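Long-range contacts in Per a 4 allergen (Periplaneta americana, PDB 3EBW), which is a cockroach allergen of the lipocalin family and probably encloses a small, largely apolar ligand in its beta barrel: residues D14-V19 with Y44-N49; G20-L25 with A124-S129; G50-T55 with G71-W76; T80-Y85 with S92-M97; S106-C111 with L120-S125. All coordinates share one frame; numbering follows the deposited sequence.

Contact 1 of 5, residues D14-V19 with Y44-N49; sequences DMTKYV and YTLDEN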
# COMPACT_ATOMS: atom_id res chain seq x y z
N ASP A 14 -24.41 15.13 -7.64
CA ASP A 14 -25.79 14.84 -7.30
C ASP A 14 -25.87 13.40 -6.73
O ASP A 14 -26.09 12.43 -7.45
CB ASP A 14 -26.65 15.01 -8.57
CG ASP A 14 -28.12 14.76 -8.32
OD1 ASP A 14 -28.54 14.71 -7.14
OD2 ASP A 14 -28.89 14.61 -9.29
N MSE A 15 -25.68 13.30 -5.42
CA MSE A 15 -25.70 12.02 -4.73
C MSE A 15 -26.94 11.21 -5.00
O MSE A 15 -27.04 10.07 -4.61
CB MSE A 15 -25.51 12.21 -3.22
CG MSE A 15 -24.10 12.64 -2.85
SE MSE A 15 -22.71 11.45 -3.59
CE MSE A 15 -22.71 10.17 -2.13
N THR A 16 -27.89 11.80 -5.70
CA THR A 16 -29.10 11.07 -6.01
C THR A 16 -28.79 10.24 -7.24
O THR A 16 -29.30 9.15 -7.40
CB THR A 16 -30.25 12.03 -6.29
OG1 THR A 16 -30.24 13.06 -5.29
CG2 THR A 16 -31.57 11.30 -6.22
N LYS A 17 -27.93 10.77 -8.11
CA LYS A 17 -27.53 10.06 -9.32
C LYS A 17 -26.43 9.05 -9.00
O LYS A 17 -25.98 8.30 -9.86
CB LYS A 17 -27.01 11.04 -10.37
CG LYS A 17 -28.07 11.85 -11.11
CD LYS A 17 -27.39 12.75 -12.14
CE LYS A 17 -28.38 13.53 -12.98
NZ LYS A 17 -27.64 14.55 -13.76
N TYR A 18 -25.99 9.06 -7.75
CA TYR A 18 -24.93 8.17 -7.30
C TYR A 18 -25.54 6.92 -6.70
O TYR A 18 -24.83 6.02 -6.26
CB TYR A 18 -24.08 8.86 -6.24
CG TYR A 18 -22.71 8.25 -6.11
CD1 TYR A 18 -21.74 8.45 -7.10
CD2 TYR A 18 -22.39 7.44 -5.03
CE1 TYR A 18 -20.50 7.86 -7.01
CE2 TYR A 18 -21.16 6.84 -4.93
CZ TYR A 18 -20.21 7.05 -5.93
OH TYR A 18 -18.99 6.42 -5.85
N VAL A 19 -26.86 6.88 -6.66
CA VAL A 19 -27.57 5.73 -6.12
C VAL A 19 -27.06 4.46 -6.79
O VAL A 19 -26.53 4.51 -7.90
CB VAL A 19 -29.11 5.90 -6.34
CG1 VAL A 19 -29.76 4.55 -6.62
CG2 VAL A 19 -29.74 6.53 -5.10
N TYR A 44 -25.72 2.44 -2.47
CA TYR A 44 -26.47 3.66 -2.15
C TYR A 44 -27.94 3.48 -2.52
O TYR A 44 -28.29 3.09 -3.63
CB TYR A 44 -25.86 4.87 -2.86
CG TYR A 44 -24.54 5.27 -2.28
CD1 TYR A 44 -24.45 6.27 -1.32
CD2 TYR A 44 -23.36 4.66 -2.72
CE1 TYR A 44 -23.20 6.68 -0.82
CE2 TYR A 44 -22.12 5.06 -2.23
CZ TYR A 44 -22.05 6.06 -1.29
OH TYR A 44 -20.83 6.50 -0.89
N THR A 45 -28.77 3.77 -1.53
CA THR A 45 -30.20 3.60 -1.62
C THR A 45 -30.90 4.86 -1.15
O THR A 45 -30.55 5.43 -0.11
CB THR A 45 -30.59 2.44 -0.72
OG1 THR A 45 -30.13 1.23 -1.33
CG2 THR A 45 -32.06 2.42 -0.44
N LEU A 46 -31.89 5.29 -1.93
CA LEU A 46 -32.68 6.48 -1.61
C LEU A 46 -34.01 6.08 -0.95
O LEU A 46 -34.89 5.53 -1.60
CB LEU A 46 -32.94 7.28 -2.88
CG LEU A 46 -34.09 8.29 -2.79
CD1 LEU A 46 -33.82 9.39 -1.75
CD2 LEU A 46 -34.27 8.89 -4.18
N ASP A 47 -34.16 6.35 0.34
CA ASP A 47 -35.40 6.04 1.04
C ASP A 47 -36.51 7.03 0.68
O ASP A 47 -36.24 8.10 0.10
CB ASP A 47 -35.18 6.10 2.54
CG ASP A 47 -33.96 5.33 2.97
OD1 ASP A 47 -33.60 4.36 2.26
OD2 ASP A 47 -33.38 5.68 4.02
N GLU A 48 -37.75 6.70 1.03
CA GLU A 48 -38.85 7.60 0.68
C GLU A 48 -38.99 8.87 1.51
O GLU A 48 -39.76 9.76 1.16
CB GLU A 48 -40.17 6.83 0.68
CG GLU A 48 -40.54 6.36 -0.70
CD GLU A 48 -41.83 5.59 -0.72
OE1 GLU A 48 -42.85 6.15 -0.26
OE2 GLU A 48 -41.82 4.42 -1.18
N ASN A 49 -38.23 8.97 2.60
CA ASN A 49 -38.26 10.16 3.43
C ASN A 49 -37.10 11.06 2.99
O ASN A 49 -36.64 11.96 3.72
CB ASN A 49 -38.14 9.76 4.89
CG ASN A 49 -36.90 8.98 5.15
OD1 ASN A 49 -36.40 8.29 4.26
ND2 ASN A 49 -36.38 9.07 6.37
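The loop 14-19 folds into a type I turn from T16 to V19 and then runs up against the end of strand 40-46. The two backbones come closest where V19 CA lies 4.6 Å from Y44 CA, and from there they diverge, so side chains carry the contact. Y44 is its centre. Its CG stands anti to the carbonyl carbon, and the CB points at the loop. Y18, with CG anti to the backbone N (chi1 -158°), brings the CD2-CE2 edge of its ring onto one face of the Y44 ring. This is a T-shaped pair with centroids 5.0 Å apart and planes at 78°. M15, a selenomethionine bent at both chi2 and chi3, curls its end round so that CE lies 3.8 Å from Y44 CE1, an oblique approach. In lipocalins the segment leading into the first barrel strand closes one end of the barrel, and these aromatic rings are consistent with that plug. Y44 also lies near a bound polyether, probably from the crystallisation liquor, while Y18 OH is anchored by a hydrogen bond to S106 OG. Farther from the Y44 ring, V19 CG2 meets L46 CB at 4.0 Å, the side chains crossing nearly at right angles, and T16 CG2 touches L46 CD2. Within the turn, D14 OD1 receives the T16 hydroxyl over 3.0 Å from OG1, the oxygen being met from above the carboxylate plane.

Contact 2 of 5, residues G20-L25 with A124-S129; sequences GTWYEL and ASHETS. Unlike the reference sequence in segment 124-129: E127 (reference Gly).
S125 OG is held by two hydrogen bonds: it accepts from E127 N at 3.0 Å, making an ST turn, and donates to the carbonyl of T104. That turn bends the chain as strand 119-125 ends, just past the antiparallel pairing in which Y23 N gives to S125 O, and S125 N returns to Y23 O over 2.9 Å, both donors lying in the carbonyl planes. Beyond the paired strands, side chains fasten the loop. The imidazole of H126 folds back over the indole of W22, NE2 lying above the six-membered ring near its rim, with centroids 3.8 Å apart and planes inclined at 37°. H126 ND1 makes a weak bond to T21 O at 3.0 Å and NE2 another weak one to Y102 O, a pairing that may favour a protonated ring. The Y23 ring is sandwiched: T21 CG2 lies on one face, and T128 CG2 sits 4.0 Å from the centroid on the opposite face as a CH-pi contact. L25 CD1 reaches S129 CA at 3.5 Å. G20, T21 and W22 form the G-x-W signature of lipocalins, and the indole NE1 bonds to Y18 O. Strand 20-27 thus lies between strand 40-46, bonded through G20, W22 and E24, and strand 119-125, so that the first and last barrel strands meet and close the barrel.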
# COMPACT_ATOMS: atom_id res chain seq x y z
N GLY A 20 -27.20 3.33 -6.11
CA GLY A 20 -26.74 2.09 -6.69
C GLY A 20 -25.62 1.34 -5.98
O GLY A 20 -25.30 1.60 -4.81
N THR A 21 -25.02 0.39 -6.70
CA THR A 21 -23.95 -0.45 -6.17
C THR A 21 -22.63 -0.19 -6.87
O THR A 21 -22.48 -0.46 -8.06
CB THR A 21 -24.30 -1.93 -6.31
OG1 THR A 21 -25.44 -2.22 -5.49
CG2 THR A 21 -23.13 -2.80 -5.87
N TRP A 22 -21.68 0.33 -6.11
CA TRP A 22 -20.37 0.62 -6.65
C TRP A 22 -19.32 -0.36 -6.11
O TRP A 22 -19.10 -0.45 -4.91
CB TRP A 22 -19.97 2.05 -6.31
CG TRP A 22 -20.77 3.10 -6.96
CD1 TRP A 22 -21.89 3.70 -6.47
CD2 TRP A 22 -20.56 3.66 -8.26
NE1 TRP A 22 -22.38 4.61 -7.37
CE2 TRP A 22 -21.58 4.61 -8.48
CE3 TRP A 22 -19.59 3.47 -9.26
CZ2 TRP A 22 -21.68 5.35 -9.66
CZ3 TRP A 22 -19.69 4.21 -10.44
CH2 TRP A 22 -20.73 5.14 -10.63
N TYR A 23 -18.69 -1.10 -7.01
CA TYR A 23 -17.65 -2.03 -6.60
C TYR A 23 -16.30 -1.30 -6.53
O TYR A 23 -15.96 -0.51 -7.42
CB TYR A 23 -17.54 -3.21 -7.59
CG TYR A 23 -18.79 -4.07 -7.63
CD1 TYR A 23 -19.23 -4.77 -6.51
CD2 TYR A 23 -19.55 -4.16 -8.80
CE1 TYR A 23 -20.41 -5.51 -6.56
CE2 TYR A 23 -20.73 -4.89 -8.84
CZ TYR A 23 -21.14 -5.56 -7.73
OH TYR A 23 -22.32 -6.24 -7.80
N GLU A 24 -15.56 -1.54 -5.47
CA GLU A 24 -14.26 -0.90 -5.31
C GLU A 24 -13.23 -1.70 -6.12
O GLU A 24 -12.86 -2.79 -5.73
CB GLU A 24 -13.88 -0.86 -3.83
CG GLU A 24 -12.54 -0.24 -3.54
CD GLU A 24 -12.40 0.18 -2.09
OE1 GLU A 24 -11.26 0.42 -1.64
OE2 GLU A 24 -13.44 0.27 -1.39
N LEU A 25 -12.79 -1.16 -7.25
CA LEU A 25 -11.85 -1.87 -8.09
C LEU A 25 -10.37 -1.60 -7.84
O LEU A 25 -9.54 -2.47 -8.08
CB LEU A 25 -12.19 -1.64 -9.55
CG LEU A 25 -13.63 -2.02 -9.86
CD1 LEU A 25 -13.85 -2.01 -11.39
CD2 LEU A 25 -13.95 -3.39 -9.24
N ALA A 124 -14.00 3.34 -8.26
CA ALA A 124 -15.17 2.46 -8.22
C ALA A 124 -15.97 2.28 -9.51
O ALA A 124 -15.83 3.04 -10.46
CB ALA A 124 -16.10 2.93 -7.09
N SER A 125 -16.82 1.26 -9.56
CA SER A 125 -17.60 1.02 -10.75
C SER A 125 -18.87 0.22 -10.49
O SER A 125 -19.01 -0.42 -9.43
CB SER A 125 -16.75 0.30 -11.79
OG SER A 125 -17.53 -0.04 -12.92
N HIS A 126 -19.79 0.26 -11.45
CA HIS A 126 -21.04 -0.49 -11.34
C HIS A 126 -20.77 -1.91 -11.81
O HIS A 126 -21.39 -2.86 -11.37
CB HIS A 126 -22.14 0.16 -12.18
CG HIS A 126 -22.80 1.32 -11.51
ND1 HIS A 126 -23.50 1.20 -10.33
CD2 HIS A 126 -22.85 2.63 -11.84
CE1 HIS A 126 -23.95 2.39 -9.96
NE2 HIS A 126 -23.57 3.28 -10.86
N GLU A 127 -19.81 -2.02 -12.73
CA GLU A 127 -19.38 -3.30 -13.26
C GLU A 127 -18.43 -3.87 -12.22
O GLU A 127 -18.31 -3.32 -11.13
CB GLU A 127 -18.64 -3.08 -14.57
CG GLU A 127 -19.43 -2.30 -15.59
CD GLU A 127 -20.70 -3.04 -15.97
OE1 GLU A 127 -20.58 -4.14 -16.53
OE2 GLU A 127 -21.80 -2.51 -15.71
N THR A 128 -17.75 -4.96 -12.53
CA THR A 128 -16.79 -5.54 -11.60
C THR A 128 -15.41 -5.43 -12.19
O THR A 128 -14.49 -6.09 -11.72
CB THR A 128 -17.06 -7.02 -11.33
OG1 THR A 128 -17.29 -7.69 -12.58
CG2 THR A 128 -18.24 -7.20 -10.40
N SER A 129 -15.25 -4.60 -13.22
CA SER A 129 -13.95 -4.40 -13.88
C SER A 129 -14.03 -3.33 -14.96
O SER A 129 -15.10 -3.08 -15.50
CB SER A 129 -13.48 -5.70 -14.51
OG SER A 129 -14.47 -6.21 -15.39

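Contact 3 of 5, residues G50-T55 with G71-W76; sequences GVIQVT and GTVPSW
W76 supplies the indole at the far end of this contact. I52 CD1 approaches the six-membered ring of the indole, 3.7 Å from CZ3, the two side chains crossing nearly at right angles. M15 and T16 also touch this indole, and its NE1 makes a weak hydrogen bond to L13 O. Behind I52 the strands pair as the C-D hairpin of the lipocalin barrel. V54 and G71 form a hydrogen-bonded antiparallel pair, G71 N giving to V54 O at 2.7 Å, while V54 N points nearly along the C=O axis of G71. Past the non-hydrogen-bonded pair Q53 and T72, V73 N donates to I52 O over 3.0 Å. V51 CG1 meets T72 CG2 at 3.6 Å on the side that also carries Q53. On the other side lies V54, close to the bound polyether and to Y44. Backbone bonds therefore set the register, while the side chains divide the hairpin into a partly exposed, mixed face and a buried, aliphatic one turned to the barrel interior.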
# COMPACT_ATOMS: atom_id res chain seq x y z
N GLY A 50 -36.62 10.78 1.77
CA GLY A 50 -35.56 11.54 1.16
C GLY A 50 -34.14 11.18 1.53
O GLY A 50 -33.22 11.56 0.82
N VAL A 51 -33.96 10.45 2.62
CA VAL A 51 -32.63 10.07 3.06
C VAL A 51 -31.88 9.15 2.12
O VAL A 51 -32.44 8.17 1.65
CB VAL A 51 -32.65 9.35 4.43
CG1 VAL A 51 -31.24 8.93 4.80
CG2 VAL A 51 -33.21 10.28 5.51
N ILE A 52 -30.63 9.48 1.83
CA ILE A 52 -29.82 8.60 0.99
C ILE A 52 -29.08 7.69 1.97
O ILE A 52 -28.36 8.14 2.88
CB ILE A 52 -28.82 9.33 0.12
CG1 ILE A 52 -29.56 10.16 -0.92
CG2 ILE A 52 -27.90 8.30 -0.56
CD1 ILE A 52 -28.66 10.68 -1.99
N GLN A 53 -29.28 6.41 1.80
CA GLN A 53 -28.69 5.46 2.70
C GLN A 53 -27.52 4.75 2.05
O GLN A 53 -27.55 4.42 0.84
CB GLN A 53 -29.77 4.47 3.08
CG GLN A 53 -29.74 4.02 4.48
CD GLN A 53 -31.00 3.28 4.80
OE1 GLN A 53 -31.34 2.30 4.13
NE2 GLN A 53 -31.72 3.75 5.83
N VAL A 54 -26.46 4.52 2.82
CA VAL A 54 -25.33 3.81 2.26
C VAL A 54 -24.91 2.59 3.07
O VAL A 54 -24.80 2.64 4.30
CB VAL A 54 -24.13 4.74 2.03
CG1 VAL A 54 -23.48 5.10 3.35
CG2 VAL A 54 -23.17 4.08 1.08
N THR A 55 -24.75 1.48 2.37
CA THR A 55 -24.32 0.26 3.01
C THR A 55 -23.00 -0.22 2.45
O THR A 55 -22.87 -0.48 1.26
CB THR A 55 -25.34 -0.89 2.88
OG1 THR A 55 -26.31 -0.77 3.92
CG2 THR A 55 -24.63 -2.24 3.00
N GLY A 71 -24.77 3.69 6.75
CA GLY A 71 -24.68 5.09 7.11
C GLY A 71 -25.56 5.86 6.16
O GLY A 71 -25.97 5.35 5.12
N THR A 72 -25.86 7.10 6.51
CA THR A 72 -26.68 7.93 5.63
C THR A 72 -25.77 9.05 5.17
O THR A 72 -24.80 9.38 5.88
CB THR A 72 -27.87 8.55 6.39
OG1 THR A 72 -27.38 9.39 7.44
CG2 THR A 72 -28.75 7.44 6.99
N VAL A 73 -26.04 9.60 3.99
CA VAL A 73 -25.26 10.74 3.51
C VAL A 73 -26.18 11.96 3.73
O VAL A 73 -26.97 12.29 2.89
CB VAL A 73 -24.79 10.58 2.00
CG1 VAL A 73 -25.61 9.55 1.27
CG2 VAL A 73 -24.84 11.92 1.28
N PRO A 74 -26.06 12.62 4.89
CA PRO A 74 -26.81 13.78 5.35
C PRO A 74 -26.64 15.09 4.62
O PRO A 74 -27.44 16.00 4.80
CB PRO A 74 -26.40 13.87 6.82
CG PRO A 74 -25.01 13.54 6.76
CD PRO A 74 -25.00 12.31 5.87
N SER A 75 -25.59 15.21 3.83
CA SER A 75 -25.39 16.44 3.06
C SER A 75 -24.41 16.22 1.95
O SER A 75 -23.84 15.15 1.82
CB SER A 75 -24.89 17.56 3.96
OG SER A 75 -23.54 17.39 4.27
N TRP A 76 -24.23 17.24 1.13
CA TRP A 76 -23.29 17.15 0.03
C TRP A 76 -23.21 18.45 -0.75
O TRP A 76 -24.22 19.03 -1.15
CB TRP A 76 -23.63 15.97 -0.88
CG TRP A 76 -24.68 16.15 -1.93
CD1 TRP A 76 -24.54 16.78 -3.14
CD2 TRP A 76 -25.97 15.53 -1.96
NE1 TRP A 76 -25.66 16.57 -3.92
CE2 TRP A 76 -26.55 15.81 -3.22
CE3 TRP A 76 -26.69 14.75 -1.05
CZ2 TRP A 76 -27.81 15.33 -3.58
CZ3 TRP A 76 -27.94 14.28 -1.42
CH2 TRP A 76 -28.48 14.57 -2.67

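Contact 4 of 5, residues T80-Y85 with S92-M97; sequences TFDIAY and SSTYFM
F81 and Y95 form the apolar centre of this antiparallel beta hairpin, strands E and F of the lipocalin barrel. F81 CG takes the crowded position between the backbone N and the carbonyl carbon (chi1 64°), which sets the ring flat across the neighbouring strand. Y95 CB then lies over one ring face, 4.0 Å from the centroid, a CH-pi contact. The two rings are nearly parallel, with planes at 25°, but slid so far apart that they barely overlap. I83 completes the patch: CD1 lies in the plane of the F81 ring at its edge, and CG1 meets Y95 CE2 at 3.7 Å. At the other end the methyl CE of the selenomethionine M97 approaches F81 CE1 at 4.1 Å. This face looks into the barrel, where Y95 borders the bound polyether and V108 of strand 106-112 touches F81 and M97. The backbone ladder runs alongside, F81 N to Y95 O at 2.9 Å and Y95 N back to F81 O at 3.0 Å, each nearly along the C=O axis. The reverse face is more polar. T80 CG2 packs on T94 CG2, and T94 OG1 makes a weak bond to D82 OD1, the two side chains lying side by side and pointing the same way. Near the hairpin tip a classic beta bulge sets S92 and S93 opposite I83, whose O receives S92 N at 3.1 Å, the donor lying 26° above the carbonyl plane.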
# COMPACT_ATOMS: atom_id res chain seq x y z
N THR A 80 -18.54 17.35 -2.86
CA THR A 80 -18.21 16.81 -1.55
C THR A 80 -19.40 16.09 -0.98
O THR A 80 -20.51 16.47 -1.26
CB THR A 80 -17.83 17.97 -0.61
OG1 THR A 80 -16.43 18.22 -0.74
CG2 THR A 80 -18.21 17.67 0.83
N PHE A 81 -19.19 15.03 -0.21
CA PHE A 81 -20.34 14.40 0.42
C PHE A 81 -19.97 13.90 1.79
O PHE A 81 -18.85 13.51 2.01
CB PHE A 81 -20.96 13.29 -0.45
CG PHE A 81 -20.06 12.12 -0.70
CD1 PHE A 81 -19.22 12.10 -1.80
CD2 PHE A 81 -20.12 10.99 0.11
CE1 PHE A 81 -18.46 10.98 -2.09
CE2 PHE A 81 -19.37 9.87 -0.17
CZ PHE A 81 -18.54 9.86 -1.27
N ASP A 82 -20.90 13.97 2.73
CA ASP A 82 -20.60 13.51 4.07
C ASP A 82 -21.34 12.20 4.39
O ASP A 82 -22.35 11.86 3.77
CB ASP A 82 -20.96 14.60 5.09
CG ASP A 82 -20.27 15.96 4.79
OD1 ASP A 82 -19.99 16.72 5.76
OD2 ASP A 82 -20.01 16.28 3.59
N ILE A 83 -20.80 11.45 5.35
CA ILE A 83 -21.39 10.21 5.77
C ILE A 83 -21.66 10.30 7.26
O ILE A 83 -20.85 10.85 8.01
CB ILE A 83 -20.48 9.05 5.48
CG1 ILE A 83 -20.15 9.07 3.98
CG2 ILE A 83 -21.13 7.73 5.90
CD1 ILE A 83 -21.25 8.68 3.05
N ALA A 84 -22.81 9.78 7.66
CA ALA A 84 -23.23 9.83 9.04
C ALA A 84 -23.44 8.46 9.70
O ALA A 84 -23.86 7.51 9.06
CB ALA A 84 -24.47 10.65 9.14
N TYR A 85 -23.14 8.43 11.01
CA TYR A 85 -23.27 7.29 11.91
C TYR A 85 -23.10 5.93 11.27
O TYR A 85 -22.11 5.25 11.52
CB TYR A 85 -24.63 7.34 12.62
CG TYR A 85 -25.05 8.75 12.99
CD1 TYR A 85 -24.25 9.55 13.82
CD2 TYR A 85 -26.23 9.30 12.49
CE1 TYR A 85 -24.62 10.86 14.13
CE2 TYR A 85 -26.61 10.61 12.79
CZ TYR A 85 -25.80 11.38 13.61
OH TYR A 85 -26.15 12.67 13.92
N SER A 92 -20.19 13.09 10.05
CA SER A 92 -19.00 12.54 10.69
C SER A 92 -17.78 12.63 9.76
O SER A 92 -16.88 13.43 10.01
CB SER A 92 -19.23 11.09 11.12
OG SER A 92 -20.28 10.98 12.06
N SER A 93 -17.72 11.83 8.71
CA SER A 93 -16.56 11.92 7.82
C SER A 93 -16.93 12.65 6.51
O SER A 93 -18.05 12.53 6.04
CB SER A 93 -16.03 10.53 7.50
OG SER A 93 -17.03 9.75 6.87
N THR A 94 -15.99 13.42 5.95
CA THR A 94 -16.22 14.14 4.68
C THR A 94 -15.32 13.57 3.60
O THR A 94 -14.17 13.35 3.84
CB THR A 94 -15.91 15.65 4.80
OG1 THR A 94 -16.77 16.24 5.77
CG2 THR A 94 -16.13 16.35 3.47
N TYR A 95 -15.88 13.36 2.42
CA TYR A 95 -15.20 12.80 1.25
C TYR A 95 -15.36 13.69 0.01
O TYR A 95 -16.43 14.28 -0.21
CB TYR A 95 -15.82 11.43 0.93
CG TYR A 95 -15.65 10.42 2.02
CD1 TYR A 95 -14.52 9.62 2.06
CD2 TYR A 95 -16.61 10.27 3.00
CE1 TYR A 95 -14.35 8.68 3.06
CE2 TYR A 95 -16.45 9.34 4.00
CZ TYR A 95 -15.32 8.54 4.03
OH TYR A 95 -15.16 7.59 5.00
N PHE A 96 -14.31 13.77 -0.80
CA PHE A 96 -14.29 14.57 -2.03
C PHE A 96 -14.60 13.74 -3.25
O PHE A 96 -14.02 12.72 -3.44
CB PHE A 96 -12.93 15.22 -2.20
CG PHE A 96 -12.59 16.17 -1.11
CD1 PHE A 96 -12.64 17.54 -1.32
CD2 PHE A 96 -12.30 15.70 0.17
CE1 PHE A 96 -12.42 18.42 -0.27
CE2 PHE A 96 -12.08 16.58 1.22
CZ PHE A 96 -12.14 17.94 1.00
N MSE A 97 -15.53 14.19 -4.08
CA MSE A 97 -15.86 13.45 -5.28
C MSE A 97 -14.91 13.93 -6.34
O MSE A 97 -15.18 14.92 -6.99
CB MSE A 97 -17.28 13.77 -5.70
CG MSE A 97 -17.67 13.10 -6.97
SE MSE A 97 -17.47 11.19 -6.78
CE MSE A 97 -19.24 10.74 -6.10

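Contact 5 of 5, residues S106-C111 with L120-S125; sequences SIVAGC and LYWIAS
This is a buried strand-to-strand contact close to the centre of the molecule, where strands G and H of the barrel, 106-111 and 120-125, run antiparallel with an angle of 153° between their directions. Backbone bonds secure it along its length. V108 and W122 exchange two, with W122 N 2.9 Å from V108 O. G110 and L120 exchange another two, with L120 N also 2.9 Å from G110 O; all four donors lie in the carbonyl planes. A fifth, A124 N to S106 O at 2.9 Å, is less regular, its donor standing 44° above that plane. The two faces differ. On one, A109 CB lies over one face of the Y121 ring, 4.1 Å from its centroid in a CH-pi contact 17° off the normal, while I107 CD1 meets the ring's edge at CD1 over 3.5 Å. I123 CG1 is a looser apolar neighbour of I107 CB. Helix 132-142 covers this side, L142 touching I107 and Y121 and V138 touching I123. On the other face, W122 lays its indole obliquely over the neighbouring backbone, CZ3 being 3.4 Å from G110 N, and L120 CB lies over one face of that ring. The same indole borders the bound polyether. At the strand's end C111 forms a disulfide with C4. A meander of antiparallel strands closed into a barrel, with a helix packed on its outer side, is typical of the lipocalin fold.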
# COMPACT_ATOMS: atom_id res chain seq x y z
N SER A 106 -15.98 5.84 -10.88
CA SER A 106 -16.27 6.76 -9.80
C SER A 106 -15.07 6.96 -8.91
O SER A 106 -14.83 6.13 -8.04
CB SER A 106 -17.39 6.20 -8.93
OG SER A 106 -17.25 6.64 -7.58
N ILE A 107 -14.31 8.03 -9.08
CA ILE A 107 -13.16 8.19 -8.20
C ILE A 107 -13.45 9.17 -7.03
O ILE A 107 -13.62 10.36 -7.21
CB ILE A 107 -11.80 8.50 -9.02
CG1 ILE A 107 -11.14 9.76 -8.55
CG2 ILE A 107 -12.04 8.51 -10.55
CD1 ILE A 107 -10.49 9.63 -7.23
N VAL A 108 -13.55 8.60 -5.82
CA VAL A 108 -13.82 9.29 -4.56
C VAL A 108 -12.54 9.33 -3.75
O VAL A 108 -11.66 8.52 -3.99
CB VAL A 108 -14.88 8.53 -3.73
CG1 VAL A 108 -14.79 8.90 -2.26
CG2 VAL A 108 -16.25 8.88 -4.21
N ALA A 109 -12.43 10.23 -2.78
CA ALA A 109 -11.21 10.33 -1.98
C ALA A 109 -11.42 11.03 -0.65
O ALA A 109 -12.18 11.97 -0.55
CB ALA A 109 -10.12 11.03 -2.77
N GLY A 110 -10.72 10.57 0.39
CA GLY A 110 -10.84 11.16 1.70
C GLY A 110 -9.57 10.89 2.48
O GLY A 110 -8.52 10.66 1.90
N CYS A 111 -9.69 10.93 3.79
CA CYS A 111 -8.58 10.71 4.69
C CYS A 111 -9.01 9.62 5.65
O CYS A 111 -10.17 9.22 5.63
CB CYS A 111 -8.29 12.00 5.43
SG CYS A 111 -7.87 13.38 4.30
N LEU A 120 -6.42 9.13 0.63
CA LEU A 120 -6.75 7.81 0.11
C LEU A 120 -7.67 7.94 -1.09
O LEU A 120 -8.68 8.64 -1.02
CB LEU A 120 -7.47 6.96 1.19
CG LEU A 120 -6.83 6.54 2.53
CD1 LEU A 120 -5.59 5.71 2.30
CD2 LEU A 120 -6.46 7.73 3.33
N TYR A 121 -7.33 7.29 -2.20
CA TYR A 121 -8.22 7.34 -3.37
C TYR A 121 -8.88 5.99 -3.56
O TYR A 121 -8.26 4.97 -3.34
CB TYR A 121 -7.46 7.72 -4.65
CG TYR A 121 -6.96 9.14 -4.65
CD1 TYR A 121 -7.49 10.09 -5.52
CD2 TYR A 121 -5.97 9.54 -3.76
CE1 TYR A 121 -7.05 11.39 -5.51
CE2 TYR A 121 -5.53 10.83 -3.73
CZ TYR A 121 -6.07 11.76 -4.61
OH TYR A 121 -5.60 13.06 -4.62
N TRP A 122 -10.16 6.00 -3.95
CA TRP A 122 -10.92 4.78 -4.17
C TRP A 122 -11.53 4.88 -5.57
O TRP A 122 -12.28 5.79 -5.87
CB TRP A 122 -12.00 4.65 -3.09
CG TRP A 122 -11.46 4.39 -1.70
CD1 TRP A 122 -10.95 3.21 -1.23
CD2 TRP A 122 -11.38 5.31 -0.59
NE1 TRP A 122 -10.56 3.34 0.10
CE2 TRP A 122 -10.81 4.62 0.51
CE3 TRP A 122 -11.74 6.65 -0.42
CZ2 TRP A 122 -10.59 5.21 1.75
CZ3 TRP A 122 -11.51 7.25 0.83
CH2 TRP A 122 -10.94 6.52 1.89
N ILE A 123 -11.17 3.95 -6.44
CA ILE A 123 -11.69 3.96 -7.81
C ILE A 123 -12.82 2.95 -7.79
O ILE A 123 -12.63 1.82 -7.33
CB ILE A 123 -10.56 3.57 -8.83
CG1 ILE A 123 -9.54 4.71 -8.97
CG2 ILE A 123 -11.15 3.34 -10.20
CD1 ILE A 123 -8.83 5.07 -7.69
N ALA A 124 -14.00 3.34 -8.26
CA ALA A 124 -15.17 2.46 -8.22
C ALA A 124 -15.97 2.28 -9.51
O ALA A 124 -15.83 3.04 -10.46
CB ALA A 124 -16.10 2.93 -7.09
N SER A 125 -16.82 1.26 -9.56
CA SER A 125 -17.60 1.02 -10.75
C SER A 125 -18.87 0.22 -10.49
O SER A 125 -19.01 -0.42 -9.43
CB SER A 125 -16.75 0.30 -11.79
OG SER A 125 -17.53 -0.04 -12.92

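Overall arrangement
From the N terminus, contact 1 closes the first loop, bringing the segment ahead of the first barrel strand to the end of strand 40-46. Contact 2 crosses it: one segment begins directly after V19, and the other starts at the end of strand 119-125, the last of the barrel, so its loop spans nearly the whole barrel. Within that span contacts 3 and 4 close successive hairpins in series; they adjoin where A84 N bonds to T72 O and D82 N to S75 O. Contact 5 opens next and ends on the strand used by contact 2, sharing A124 and S125. Contacts 4 and 5 are joined through F96 and A109, contacts 1 and 3 through T45 and Q53, and contacts 1 and 2 where Y44 N meets G20 O.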